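Local structure of rifamycin polyketide synthase (Amycolatopsis mediterranei, 4LN9) at residues 49-54 against 129-134; 285-288 against 292-295. The protein probably dehydrates the beta-hydroxyacyl polyketide intermediate in the terminal module of the rifamycin assembly line, through its dehydratase domain. All blocks are in the same frame, centred on the assembly; numbering follows the deposited sequence.

Overall arrangement
Both interactions belong to the antiparallel strands of a double hotdog fold. Interaction 1 comes first along the chain and closes before interaction 2 opens. It links the turn leading into strand 52-59 to the start of strand 131-139, two strands that are separated by strand 116-122. Interaction 2 is local, joining the end of strand 279-285 and the loop after it to the neighbouring strand 291-297. The centres of the two contacts lie 29 Å apart, with nearest atoms about 18 Å apart, so they do not touch. They lie at strand ends in different parts of the fold. Gln49, Thr132 and Asp134 of interaction 1 also meet the second subunit, whereas no other chain of the assembly touches interaction 2.

Interaction 1: residues 49-54 against 129-134; sequences QSDGLV and GSRTVD
Arg131 reaches across to the backbone of Asp51 and gives it one hydrogen bond, from NH1 to the carbonyl O of Asp51 at 2.8 Å. The N-H...O angle is 157°, and the donor lies in the carbonyl plane. The acceptor in turn sits at the edge of the guanidinium, only slightly out of its plane, so the bond runs close to both planes. Arginine suits this place because its chain, extended from CG to NE, can span the gap between two strands that are not neighbours. The carboxylate of Asp51 is turned differently: its plane stands nearly perpendicular to the guanidinium. With CG anti to the backbone N (chi1 -159°), it brings OD1 to 4.2 Å from Arg131 NH2, too far for a salt bridge. Asp51 and Gly52 form a G1 beta bulge opposite Leu47, and within the turn Gly52 N makes a weak bond to Ser50 OG. Pro125 touches both Asp51 and Arg131. One nitrogen of the charged guanidinium, NH1, thus bonds to two backbone carbonyls from separate parts of the chain, those of Asp51 and Gly123, and the nearby aspartate probably adds a modest electrostatic attraction without a direct ion pair.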
loop_
_atom_site.group_PDB
_atom_site.type_symbol
_atom_site.label_atom_id
_atom_site.label_comp_id
_atom_site.label_asym_id
_atom_site.label_seq_id
_atom_site.Cartn_x
_atom_site.Cartn_y
_atom_site.Cartn_z
ATOM N N GLN A 49 2.275 8.492 -6.274
ATOM C CA GLN A 49 3.300 8.454 -7.311
ATOM C C GLN A 49 2.683 8.142 -8.669
ATOM O O GLN A 49 3.091 8.699 -9.687
ATOM C CB GLN A 49 4.387 7.430 -6.970
ATOM C CG GLN A 49 5.283 7.051 -8.143
ATOM C CD GLN A 49 6.275 8.142 -8.506
ATOM O OE1 GLN A 49 6.047 9.320 -8.228
ATOM N NE2 GLN A 49 7.358 7.761 -9.175
ATOM N N SER A 50 1.641 7.314 -8.665
ATOM C CA SER A 50 1.030 6.846 -9.905
ATOM C C SER A 50 -0.441 7.246 -10.027
ATOM O O SER A 50 -1.085 6.961 -11.037
ATOM C CB SER A 50 1.179 5.329 -10.040
ATOM O OG SER A 50 0.359 4.650 -9.105
ATOM N N ASP A 51 -0.948 7.960 -9.025
ATOM C CA ASP A 51 -2.384 8.221 -8.905
ATOM C C ASP A 51 -3.185 6.923 -8.912
ATOM O O ASP A 51 -4.311 6.874 -9.408
ATOM C CB ASP A 51 -2.863 9.153 -10.025
ATOM C CG ASP A 51 -4.171 9.853 -9.688
ATOM O OD1 ASP A 51 -4.768 9.531 -8.639
ATOM O OD2 ASP A 51 -4.626 10.686 -10.501
ATOM N N GLY A 52 -2.566 5.857 -8.412
ATOM C CA GLY A 52 -3.258 4.589 -8.245
ATOM C C GLY A 52 -3.649 4.395 -6.798
ATOM O O GLY A 52 -3.575 5.326 -5.994
ATOM N N LEU A 53 -4.008 3.170 -6.448
ATOM C CA LEU A 53 -4.161 2.815 -5.053
ATOM C C LEU A 53 -4.100 1.312 -4.911
ATOM O O LEU A 53 -4.038 0.582 -5.901
ATOM C CB LEU A 53 -5.486 3.345 -4.500
ATOM C CG LEU A 53 -6.764 2.897 -5.213
ATOM C CD1 LEU A 53 -7.069 1.434 -4.921
ATOM C CD2 LEU A 53 -7.933 3.782 -4.809
ATOM N N VAL A 54 -3.949 0.865 -3.674
ATOM C CA VAL A 54 -3.783 -0.544 -3.419
ATOM C C VAL A 54 -4.529 -0.957 -2.159
ATOM O O VAL A 54 -4.627 -0.187 -1.200
ATOM C CB VAL A 54 -2.295 -0.926 -3.328
ATOM C CG1 VAL A 54 -1.686 -0.399 -2.039
ATOM C CG2 VAL A 54 -2.131 -2.435 -3.426
ATOM N N GLY A 129 -10.474 7.838 -18.259
ATOM C CA GLY A 129 -10.729 7.695 -16.828
ATOM C C GLY A 129 -10.775 6.246 -16.379
ATOM O O GLY A 129 -10.977 5.955 -15.199
ATOM N N SER A 130 -10.591 5.335 -17.328
ATOM C CA SER A 130 -10.528 3.912 -17.018
ATOM C C SER A 130 -9.246 3.567 -16.265
ATOM O O SER A 130 -8.210 4.203 -16.460
ATOM C CB SER A 130 -10.624 3.085 -18.302
ATOM O OG SER A 130 -9.508 3.323 -19.143
ATOM N N ARG A 131 -9.339 2.602 -15.355
ATOM C CA ARG A 131 -8.177 2.141 -14.603
ATOM C C ARG A 131 -8.021 0.632 -14.747
ATOM O O ARG A 131 -9.011 -0.100 -14.746
ATOM C CB ARG A 131 -8.323 2.498 -13.123
ATOM C CG ARG A 131 -8.566 3.972 -12.839
ATOM C CD ARG A 131 -8.803 4.181 -11.348
ATOM N NE ARG A 131 -8.913 5.594 -10.989
ATOM C CZ ARG A 131 -7.952 6.283 -10.381
ATOM N NH1 ARG A 131 -6.770 5.722 -10.163
ATOM N NH2 ARG A 131 -8.154 7.548 -10.039
ATOM N N THR A 132 -6.782 0.160 -14.828
ATOM C CA THR A 132 -6.526 -1.270 -14.719
ATOM C C THR A 132 -6.735 -1.737 -13.286
ATOM O O THR A 132 -6.526 -0.980 -12.337
ATOM C CB THR A 132 -5.094 -1.626 -15.145
ATOM O OG1 THR A 132 -4.165 -0.861 -14.368
ATOM C CG2 THR A 132 -4.887 -1.324 -16.621
ATOM N N VAL A 133 -7.179 -2.980 -13.137
ATOM C CA VAL A 133 -7.234 -3.612 -11.827
ATOM C C VAL A 133 -6.637 -5.016 -11.909
ATOM O O VAL A 133 -6.747 -5.679 -12.942
ATOM C CB VAL A 133 -8.680 -3.672 -11.287
ATOM C CG1 VAL A 133 -9.580 -4.441 -12.242
ATOM C CG2 VAL A 133 -8.709 -4.289 -9.898
ATOM N N ASP A 134 -5.770 -5.335 -10.949
ATOM C CA ASP A 134 -5.167 -6.663 -10.881
ATOM C C ASP A 134 -5.323 -7.212 -9.470
ATOM O O ASP A 134 -5.269 -6.458 -8.500
ATOM C CB ASP A 134 -3.682 -6.597 -11.250
ATOM C CG ASP A 134 -3.456 -6.276 -12.717
ATOM O OD1 ASP A 134 -3.479 -7.212 -13.544
ATOM O OD2 ASP A 134 -3.148 -5.104 -13.026
#

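Interaction 2: residues 285-288 against 292-295; sequences AKPE and LSLE
The carbonyl O of Ala285 accepts a hydrogen bond from Ser293 N at 2.8 Å and receives a second, softer contact from Leu292, whose CA lies 3.2 Å away in a CA-H...O geometry. The return bond, from Ala285 N to Ser293 O, is 3.1 Å long, making Ala285 and Ser293 an antiparallel hydrogen-bonded pair. Their side chains share one face: Ala285 CB approaches Ser293 OG at 3.9 Å, and both residues are small enough to sit closely side by side. Beyond the pair, the Pro287 ring leans over the start of strand 291-297. Its CG meets Ser293 CB at 3.7 Å, and its CD comes within 3.6 Å of Ser293 N. Proline has no N-H to offer as a strand donor, which suits a residue where the chain leaves the strand. Leu292 directs CG beside its backbone N (chi1 -65°), and Leu292 CD2 lies 4.2 Å from Lys286 CG. Lysine can lend its methylenes to this nonpolar contact at the surface. Glu288 N bonds to Ser291 OG within the connection. These contacts close the loop end of a beta hairpin whose strands are 279-285 and 291-297, part of the double hotdog fold.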
loop_
_atom_site.group_PDB
_atom_site.type_symbol
_atom_site.label_atom_id
_atom_site.label_comp_id
_atom_site.label_asym_id
_atom_site.label_seq_id
_atom_site.Cartn_x
_atom_site.Cartn_y
_atom_site.Cartn_z
ATOM N N ALA A 285 -29.795 -15.433 -18.694
ATOM C CA ALA A 285 -29.980 -15.814 -20.094
ATOM C C ALA A 285 -28.662 -16.008 -20.842
ATOM O O ALA A 285 -27.586 -15.753 -20.302
ATOM C CB ALA A 285 -30.856 -14.797 -20.813
ATOM N N LYS A 286 -28.764 -16.380 -22.117
ATOM C CA LYS A 286 -27.594 -16.647 -22.954
ATOM C C LYS A 286 -27.532 -15.684 -24.138
ATOM O O LYS A 286 -28.238 -15.869 -25.130
ATOM C CB LYS A 286 -27.631 -18.086 -23.474
ATOM C CG LYS A 286 -27.197 -19.127 -22.458
ATOM C CD LYS A 286 -28.207 -20.258 -22.356
ATOM C CE LYS A 286 -27.721 -21.350 -21.410
ATOM N NZ LYS A 286 -28.868 -22.116 -20.827
ATOM N N PRO A 287 -26.598 -14.720 -24.091
ATOM C CA PRO A 287 -26.325 -13.897 -25.270
ATOM C C PRO A 287 -25.651 -14.692 -26.394
ATOM O O PRO A 287 -25.887 -14.419 -27.571
ATOM C CB PRO A 287 -25.377 -12.817 -24.734
ATOM C CG PRO A 287 -25.616 -12.786 -23.261
ATOM C CD PRO A 287 -25.930 -14.204 -22.884
ATOM N N GLU A 288 -24.753 -15.603 -26.025
ATOM C CA GLU A 288 -24.150 -16.538 -26.979
ATOM C C GLU A 288 -24.150 -17.925 -26.341
ATOM O O GLU A 288 -24.555 -18.076 -25.190
ATOM C CB GLU A 288 -22.714 -16.113 -27.307
ATOM C CG GLU A 288 -22.545 -14.623 -27.560
ATOM C CD GLU A 288 -23.033 -14.202 -28.934
ATOM O OE1 GLU A 288 -22.809 -14.958 -29.904
ATOM O OE2 GLU A 288 -23.621 -13.106 -29.048
ATOM N N LEU A 292 -23.293 -16.236 -20.352
ATOM C CA LEU A 292 -24.463 -15.891 -19.544
ATOM C C LEU A 292 -24.597 -14.374 -19.413
ATOM O O LEU A 292 -23.595 -13.661 -19.353
ATOM C CB LEU A 292 -24.337 -16.500 -18.146
ATOM C CG LEU A 292 -24.335 -18.023 -18.032
ATOM C CD1 LEU A 292 -24.152 -18.423 -16.575
ATOM C CD2 LEU A 292 -25.625 -18.601 -18.590
ATOM N N SER A 293 -25.827 -13.896 -19.260
ATOM C CA SER A 293 -26.069 -12.538 -18.780
ATOM C C SER A 293 -26.969 -12.610 -17.555
ATOM O O SER A 293 -27.645 -13.613 -17.341
ATOM C CB SER A 293 -26.742 -11.701 -19.872
ATOM O OG SER A 293 -28.028 -12.212 -20.182
ATOM N N LEU A 294 -26.891 -11.602 -16.693
ATOM C CA LEU A 294 -27.633 -11.631 -15.440
ATOM C C LEU A 294 -28.250 -10.268 -15.152
ATOM O O LEU A 294 -27.644 -9.231 -15.424
ATOM C CB LEU A 294 -26.722 -12.061 -14.284
ATOM C CG LEU A 294 -27.251 -11.864 -12.860
ATOM C CD1 LEU A 294 -28.374 -12.845 -12.560
ATOM C CD2 LEU A 294 -26.129 -12.010 -11.842
ATOM N N GLU A 295 -29.509 -10.282 -14.714
ATOM C CA GLU A 295 -30.126 -9.120 -14.077
ATOM C C GLU A 295 -30.777 -9.596 -12.786
ATOM O O GLU A 295 -31.392 -10.662 -12.753
ATOM C CB GLU A 295 -31.187 -8.504 -15.003
ATOM C CG GLU A 295 -31.775 -7.182 -14.519
ATOM C CD GLU A 295 -32.601 -6.469 -15.585
ATOM O OE1 GLU A 295 -33.522 -7.098 -16.149
ATOM O OE2 GLU A 295 -32.360 -5.264 -15.824
#